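Local coordinates for protein alcohol dehydrogenase (Escherichia coli, PDB 5VM2) that probably oxidises CH-OH groups with NAD or NADP as acceptor, as a zinc-binding member of the alcohol dehydrogenase family whose substrate specificity is unknown, at residues 8-11 against 12-15; 41-44 against 45-49; 141-144 against 145-149; 322-325 against 326-330. One frame throughout, in Å; residues are numbered along the deposited sequence.

Interaction 1: residues 8-11 against 12-15; sequences LQVP and GTMK
A type II beta turn from Val-10 to Thr-13 closes this hairpin, with Pro-11 and Gly-12 at its two corners. Its closing bond runs from Thr-13 N to Val-10 O, 2.8 Å. Gly-12, at phi 92°, takes the positive-phi corner of the turn. Next to the turn the pairing carries a classic beta bulge: Gln-9 and Val-10 both face Thr-13, whose O takes a weak bond from Gln-9 N at 2.9 Å and a longer weak one from Val-10 N. The two strands, 3-10 and 13-19, form a two-stranded antiparallel sheet near the N-terminus, and the extra residue shifts their register by one. Beyond the bulge, Leu-8 and Met-14 are a non-hydrogen-bonded pair on a face covered by Phe-46. Bends at chi2 and chi3 fold the thioether of Met-14 back, and its SD lies 3.8 Å from Leu-8 CD1. On the exposed side the extended Gln-9 chain, CG trans to its backbone N (chi1 174°), crosses the bent Lys-15, whose NZ donates to Gln-9 OE1 at 2.8 Å from 27° off the carbonyl plane.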
# COMPACT_ATOMS: atom_id res chain seq x y z
N LEU A 8 14.40 -3.17 14.22
CA LEU A 8 14.15 -4.60 14.45
C LEU A 8 15.44 -5.21 14.99
O LEU A 8 16.31 -5.64 14.23
CB LEU A 8 13.69 -5.28 13.17
CG LEU A 8 13.36 -6.77 13.30
CD1 LEU A 8 12.02 -6.97 13.99
CD2 LEU A 8 13.39 -7.45 11.94
N GLN A 9 15.56 -5.23 16.31
CA GLN A 9 16.75 -5.77 16.96
C GLN A 9 16.92 -7.26 16.64
O GLN A 9 18.05 -7.73 16.44
CB GLN A 9 16.66 -5.54 18.46
CG GLN A 9 17.76 -6.17 19.29
CD GLN A 9 17.64 -5.78 20.75
OE1 GLN A 9 17.04 -6.50 21.55
NE2 GLN A 9 18.22 -4.64 21.11
N VAL A 10 15.82 -7.99 16.59
CA VAL A 10 15.79 -9.37 16.13
C VAL A 10 14.33 -9.61 15.76
O VAL A 10 13.46 -8.92 16.31
CB VAL A 10 16.31 -10.34 17.21
CG1 VAL A 10 15.18 -10.75 18.16
CG2 VAL A 10 16.97 -11.57 16.59
N PRO A 11 14.04 -10.54 14.85
CA PRO A 11 12.65 -10.77 14.46
C PRO A 11 11.73 -10.93 15.66
O PRO A 11 11.97 -11.75 16.55
CB PRO A 11 12.73 -12.06 13.63
CG PRO A 11 14.07 -11.95 12.97
CD PRO A 11 14.98 -11.26 13.97
N GLY A 12 10.67 -10.12 15.69
CA GLY A 12 9.73 -10.10 16.79
C GLY A 12 10.03 -9.11 17.89
O GLY A 12 9.23 -8.98 18.81
N THR A 13 11.15 -8.38 17.81
CA THR A 13 11.59 -7.50 18.89
C THR A 13 12.05 -6.16 18.32
O THR A 13 13.10 -6.08 17.68
CB THR A 13 12.71 -8.16 19.70
OG1 THR A 13 12.26 -9.43 20.18
CG2 THR A 13 13.11 -7.28 20.88
N MET A 14 11.27 -5.12 18.58
CA MET A 14 11.60 -3.74 18.26
C MET A 14 12.13 -3.03 19.50
O MET A 14 11.70 -3.31 20.62
CB MET A 14 10.37 -2.98 17.75
CG MET A 14 9.61 -3.67 16.63
SD MET A 14 10.53 -3.62 15.09
CE MET A 14 10.60 -1.86 14.79
N LYS A 15 13.07 -2.10 19.29
CA LYS A 15 13.29 -1.04 20.26
C LYS A 15 13.74 0.23 19.55
O LYS A 15 14.10 0.21 18.37
CB LYS A 15 14.31 -1.40 21.35
CG LYS A 15 14.27 -2.85 21.78
CD LYS A 15 14.39 -2.97 23.27
CE LYS A 15 14.62 -4.41 23.69
NZ LYS A 15 16.06 -4.75 23.57

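Interaction 2: residues 41-44 against 45-49; sequences SDVH and GFESG
With chi1 at 174°, the imidazole of His-44 stands trans to its backbone N and lies near the side chain of Ser-48, one turn further along. Ser-48 takes chi1 -55°, which sets OG beside its backbone N, and OG approaches the ring obliquely, 3.4 Å from His-44 CE1 and 3.7 Å from His-44 ND1. Val-43 and Glu-47 run side by side in the same direction; Val-43 CG1 and Glu-47 OE2 are 4.0 Å apart, while Glu-47 CG passes Val-43 O at 3.3 Å. All of this rides on helix 41-48 of the GroES-like domain, a short helix in regular i to i+4 bonding. Phe-46 N donates to Asp-42 O at 2.8 Å, and Glu-47 N and Ser-48 N donate in the same way to Val-43 O and His-44 O. Gly-45 N reaches Ser-41 O at 2.9 Å. The ring of the buried Phe-46 meets that of Phe-328, the planes about 25° apart, and Val-43 O lies at the edge of the Phe-46 ring. At the start of the helix, the carboxylate of Asp-42 accepts from the backbone N of the S-hydroxycysteine at position 39 and, weakly, from ND1 of the magnesium ligand His-65. At the other end Gly-49 leaves helical geometry with positive phi, its N still bonded to Gly-45 O at 2.7 Å.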
# COMPACT_ATOMS: atom_id res chain seq x y z
N SER A 41 3.78 -5.62 4.57
CA SER A 41 5.21 -5.81 4.38
C SER A 41 5.99 -5.45 5.63
O SER A 41 7.03 -6.07 5.90
CB SER A 41 5.69 -5.00 3.17
OG SER A 41 5.22 -3.67 3.21
N ASP A 42 5.52 -4.46 6.40
CA ASP A 42 6.19 -4.11 7.65
C ASP A 42 5.97 -5.19 8.70
O ASP A 42 6.91 -5.57 9.42
CB ASP A 42 5.67 -2.75 8.16
CG ASP A 42 5.50 -1.74 7.03
OD1 ASP A 42 4.34 -1.31 6.75
OD2 ASP A 42 6.52 -1.37 6.41
N VAL A 43 4.74 -5.69 8.80
CA VAL A 43 4.44 -6.75 9.76
C VAL A 43 5.25 -8.00 9.44
O VAL A 43 5.78 -8.66 10.33
CB VAL A 43 2.93 -7.04 9.78
CG1 VAL A 43 2.60 -8.12 10.81
CG2 VAL A 43 2.15 -5.77 10.06
N HIS A 44 5.35 -8.34 8.15
CA HIS A 44 6.18 -9.47 7.75
C HIS A 44 7.65 -9.21 8.05
O HIS A 44 8.38 -10.13 8.45
CB HIS A 44 5.98 -9.77 6.26
CG HIS A 44 6.89 -10.83 5.74
ND1 HIS A 44 6.83 -12.14 6.16
CD2 HIS A 44 7.89 -10.77 4.83
CE1 HIS A 44 7.75 -12.85 5.53
NE2 HIS A 44 8.41 -12.04 4.71
N GLY A 45 8.10 -7.97 7.86
CA GLY A 45 9.46 -7.63 8.26
C GLY A 45 9.68 -7.79 9.75
O GLY A 45 10.72 -8.30 10.18
N PHE A 46 8.70 -7.37 10.55
CA PHE A 46 8.80 -7.53 12.00
C PHE A 46 8.84 -9.00 12.39
O PHE A 46 9.56 -9.38 13.32
CB PHE A 46 7.62 -6.82 12.66
CG PHE A 46 7.37 -7.22 14.09
CD1 PHE A 46 8.11 -6.67 15.12
CD2 PHE A 46 6.36 -8.12 14.40
CE1 PHE A 46 7.87 -7.03 16.44
CE2 PHE A 46 6.11 -8.49 15.71
CZ PHE A 46 6.87 -7.94 16.73
N GLU A 47 8.10 -9.85 11.68
CA GLU A 47 8.02 -11.26 12.04
C GLU A 47 9.22 -12.06 11.55
O GLU A 47 9.65 -13.00 12.23
CB GLU A 47 6.74 -11.89 11.46
CG GLU A 47 5.45 -11.40 12.09
CD GLU A 47 4.27 -12.26 11.71
OE1 GLU A 47 3.94 -13.20 12.47
OE2 GLU A 47 3.67 -12.01 10.64
N SER A 48 9.78 -11.71 10.39
CA SER A 48 10.78 -12.55 9.75
C SER A 48 12.11 -11.85 9.48
O SER A 48 13.08 -12.53 9.14
CB SER A 48 10.24 -13.09 8.41
OG SER A 48 9.02 -13.77 8.59
N GLY A 49 12.18 -10.53 9.61
CA GLY A 49 13.30 -9.79 9.09
C GLY A 49 13.21 -9.71 7.58
O GLY A 49 12.42 -10.43 6.95

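Interaction 3: residues 141-144 against 145-149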
# COMPACT_ATOMS: atom_id res chain seq x y z
N ASP A 141 -4.12 21.67 1.81
CA ASP A 141 -4.39 22.21 3.14
C ASP A 141 -5.44 21.38 3.88
O ASP A 141 -5.39 21.27 5.11
CB ASP A 141 -4.83 23.66 3.03
CG ASP A 141 -3.68 24.59 2.66
OD1 ASP A 141 -2.53 24.11 2.57
OD2 ASP A 141 -3.93 25.79 2.46
N ASN A 142 -6.39 20.79 3.16
CA ASN A 142 -7.47 20.03 3.77
C ASN A 142 -7.11 18.56 3.98
O ASN A 142 -8.00 17.75 4.24
CB ASN A 142 -8.75 20.15 2.94
CG ASN A 142 -8.75 19.25 1.71
OD1 ASN A 142 -7.70 18.88 1.18
ND2 ASN A 142 -9.95 18.89 1.25
N MET A 143 -5.83 18.20 3.86
CA MET A 143 -5.37 16.83 4.02
C MET A 143 -4.29 16.80 5.10
O MET A 143 -3.22 17.40 4.92
CB MET A 143 -4.83 16.27 2.70
CG MET A 143 -4.42 14.82 2.78
SD MET A 143 -3.84 14.17 1.20
CE MET A 143 -5.20 14.63 0.14
N ASP A 144 -4.56 16.11 6.20
CA ASP A 144 -3.61 16.10 7.30
C ASP A 144 -2.52 15.05 7.04
O ASP A 144 -2.57 14.30 6.06
CB ASP A 144 -4.32 15.85 8.64
CG ASP A 144 -5.13 14.57 8.66
OD1 ASP A 144 -4.55 13.49 8.41
OD2 ASP A 144 -6.34 14.63 8.94
N THR A 145 -1.53 15.01 7.92
CA THR A 145 -0.39 14.14 7.68
C THR A 145 -0.71 12.67 7.88
O THR A 145 0.01 11.82 7.35
CB THR A 145 0.79 14.55 8.57
OG1 THR A 145 0.33 14.72 9.92
CG2 THR A 145 1.38 15.87 8.08
N MET A 146 -1.77 12.34 8.63
CA MET A 146 -2.19 10.95 8.68
C MET A 146 -2.81 10.51 7.36
O MET A 146 -2.57 9.38 6.91
CB MET A 146 -3.18 10.71 9.83
CG MET A 146 -3.49 9.24 10.01
SD MET A 146 -4.78 8.92 11.21
CE MET A 146 -6.22 9.53 10.34
N GLU A 147 -3.62 11.37 6.74
CA GLU A 147 -4.12 11.07 5.40
C GLU A 147 -2.97 11.01 4.40
O GLU A 147 -2.95 10.15 3.52
CB GLU A 147 -5.14 12.12 4.97
CG GLU A 147 -6.49 12.02 5.67
CD GLU A 147 -7.42 13.16 5.30
OE1 GLU A 147 -8.42 12.91 4.58
OE2 GLU A 147 -7.16 14.30 5.71
N GLY A 148 -2.01 11.93 4.52
CA GLY A 148 -0.85 11.89 3.63
C GLY A 148 -0.09 10.59 3.74
O GLY A 148 0.45 10.09 2.75
N THR A 149 -0.03 10.02 4.94
CA THR A 149 0.60 8.72 5.12
C THR A 149 -0.13 7.64 4.35
O THR A 149 0.50 6.76 3.74
CB THR A 149 0.65 8.38 6.61
OG1 THR A 149 1.39 9.39 7.31
CG2 THR A 149 1.31 7.03 6.84
O HOH W 1 -8.85 15.44 2.75
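Asp-144 and Glu-147 cross at about a right angle, their carboxylate planes turned 46° apart, and each side chain takes the backbone N-H of the other. This reciprocal pair is a capping box, with Asp-144 as the N-cap of helix 145-163. A chi1 of 57° places the Asp-144 carboxylate between its own N and carbonyl carbon, over the first turn, where OD1 receives Glu-147 N at 2.9 Å, nearly in line with the C-O bond. Coming back the other way, the extended Glu-147 chain brings OE2 to Asp-144 N at 3.2 Å; the donor uses the anti side of that oxygen and stands 25° out of the carboxylate plane. Gly-148 N bonds to Asp-144 O at 2.9 Å, the first i to i+4 bond of the helix. Met-143 crosses Glu-147 obliquely and rests CG on Glu-147 CB at 3.6 Å, while its side chain also packs on Ile-301 and Ile-304 of helix 297-305. A water donates to both Asn-142 O and Glu-147 OE1, tying the incoming loop to the same glutamate. Further on, Thr-145 O accepts from both N and OG1 of Thr-149. Asp-144 OD2 and Glu-147 OE2 are 3.3 Å apart, a close approach that would be repulsive if both groups are ionised. The salt bridge from Lys-312 NZ to Asp-144 OD2 would help to offset it, and the helix N-terminus would add further stabilisation to negative charge gathered here.

Interaction 4: residues 322-325 against 326-330; sequences RDVQ and QAFEE
Gln-325 O is gripped by two backbone N-H groups: Glu-329 N comes to it at 2.9 Å, and Phe-328 N adds a weak bond at 3.1 Å. The carbonyl belongs to the first turn of helix 324-333, the helical arm of a beta-alpha-beta unit between the parallel strands 315-320 and 340-344. Asp-323 stands at the N-cap position without a capping bond from its side chain; its carbonyl O instead receives Ala-327 N at 3.2 Å. The same i to i+4 spacing is used by side chains. The bend of Gln-325 at chi2, 54°, lays its amide along the helix, where NE2 donates to Glu-329 OE2 at 2.8 Å. That partner lies close to the amide plane, whereas the carboxylate is turned 77° from it and is met on the anti side, from somewhat out of its own plane. The amide is fixed from outside as well, since OE1 accepts from Met-14 N and NE2 also donates to Gly-12 O. One residue on, the extended Gln-326 repeats the glutamine-glutamate pairing with a different approach: its NE2 reaches Glu-330 OE2 at 2.6 Å from above the carboxylate plane, 60° out of it. On the buried flank Val-324 and Ala-327 pack on Ile-343 of strand 340-344. Val-324 also meets Phe-328, its CG2 lying in the plane of the ring at the edge, 3.6 Å from Phe-328 CE2.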
# COMPACT_ATOMS: atom_id res chain seq x y z
N ARG A 322 6.43 5.55 20.93
CA ARG A 322 7.17 4.80 21.94
C ARG A 322 6.51 3.45 22.24
O ARG A 322 7.19 2.53 22.71
CB ARG A 322 7.32 5.62 23.23
CG ARG A 322 7.95 4.85 24.39
CD ARG A 322 8.06 5.70 25.65
NE ARG A 322 7.76 4.93 26.86
CZ ARG A 322 7.95 5.38 28.10
NH1 ARG A 322 8.44 6.59 28.30
NH2 ARG A 322 7.65 4.61 29.14
N ASP A 323 5.25 3.25 21.86
CA ASP A 323 4.58 1.96 21.99
C ASP A 323 4.72 1.10 20.73
O ASP A 323 3.82 0.31 20.43
CB ASP A 323 3.10 2.17 22.32
CG ASP A 323 2.90 2.92 23.62
OD1 ASP A 323 3.60 2.61 24.61
OD2 ASP A 323 2.04 3.82 23.66
N VAL A 324 5.83 1.24 20.00
CA VAL A 324 5.88 0.58 18.69
C VAL A 324 5.87 -0.93 18.83
O VAL A 324 5.31 -1.64 17.99
CB VAL A 324 7.11 1.07 17.90
CG1 VAL A 324 8.39 0.85 18.69
CG2 VAL A 324 7.20 0.38 16.54
N GLN A 325 6.38 -1.48 19.94
CA GLN A 325 6.39 -2.93 20.12
C GLN A 325 4.98 -3.50 20.13
O GLN A 325 4.68 -4.45 19.41
CB GLN A 325 7.13 -3.28 21.41
CG GLN A 325 7.28 -4.78 21.69
CD GLN A 325 7.92 -5.55 20.55
OE1 GLN A 325 8.73 -5.00 19.79
NE2 GLN A 325 7.56 -6.81 20.40
N GLN A 326 4.11 -2.93 20.97
CA GLN A 326 2.72 -3.37 21.00
C GLN A 326 2.06 -3.19 19.64
O GLN A 326 1.30 -4.05 19.19
CB GLN A 326 1.95 -2.59 22.08
CG GLN A 326 0.47 -2.45 21.81
CD GLN A 326 -0.28 -1.85 22.98
OE1 GLN A 326 0.30 -1.16 23.82
NE2 GLN A 326 -1.58 -2.12 23.05
N ALA A 327 2.35 -2.07 18.97
CA ALA A 327 1.81 -1.83 17.63
C ALA A 327 2.06 -3.00 16.70
O ALA A 327 1.18 -3.41 15.94
CB ALA A 327 2.41 -0.55 17.05
N PHE A 328 3.26 -3.58 16.76
CA PHE A 328 3.57 -4.69 15.86
C PHE A 328 3.06 -6.02 16.40
O PHE A 328 2.66 -6.88 15.61
CB PHE A 328 5.08 -4.75 15.60
CG PHE A 328 5.52 -3.84 14.49
CD1 PHE A 328 5.31 -4.20 13.16
CD2 PHE A 328 6.12 -2.62 14.77
CE1 PHE A 328 5.70 -3.36 12.13
CE2 PHE A 328 6.51 -1.78 13.74
CZ PHE A 328 6.30 -2.15 12.42
N GLU A 329 3.07 -6.20 17.72
CA GLU A 329 2.47 -7.40 18.29
C GLU A 329 0.98 -7.48 17.95
O GLU A 329 0.50 -8.50 17.46
CB GLU A 329 2.68 -7.43 19.80
CG GLU A 329 4.13 -7.65 20.21
CD GLU A 329 4.35 -7.53 21.71
OE1 GLU A 329 3.37 -7.30 22.44
OE2 GLU A 329 5.51 -7.67 22.15
N GLU A 330 0.24 -6.39 18.20
CA GLU A 330 -1.19 -6.39 17.92
C GLU A 330 -1.46 -6.53 16.43
O GLU A 330 -2.46 -7.15 16.04
CB GLU A 330 -1.83 -5.12 18.46
CG GLU A 330 -1.88 -5.07 19.98
CD GLU A 330 -2.74 -3.94 20.50
OE1 GLU A 330 -3.24 -3.15 19.68
OE2 GLU A 330 -2.92 -3.86 21.73

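Overall arrangement
Along the chain the four contacts follow in series, from the N-terminal hairpin through helix 41-48 and the start of helix 145-163 to helix 324-333. In space three of them gather: the centre of interaction 1 lies about 10 Å from that of interaction 2 and about 11 Å from that of interaction 4, and interactions 2 and 4 are about 13 Å apart. Phe-46 O accepts from Gly-12 N, and the hairpin and helices 41-48 and 324-333 pack together, joining residues near both ends of the sequence. Interaction 3 stands apart, its centre 23 to 29 Å from the others. Interaction 2 reaches the magnesium site, the side chain of Ser-41 being about 5 Å from the ion.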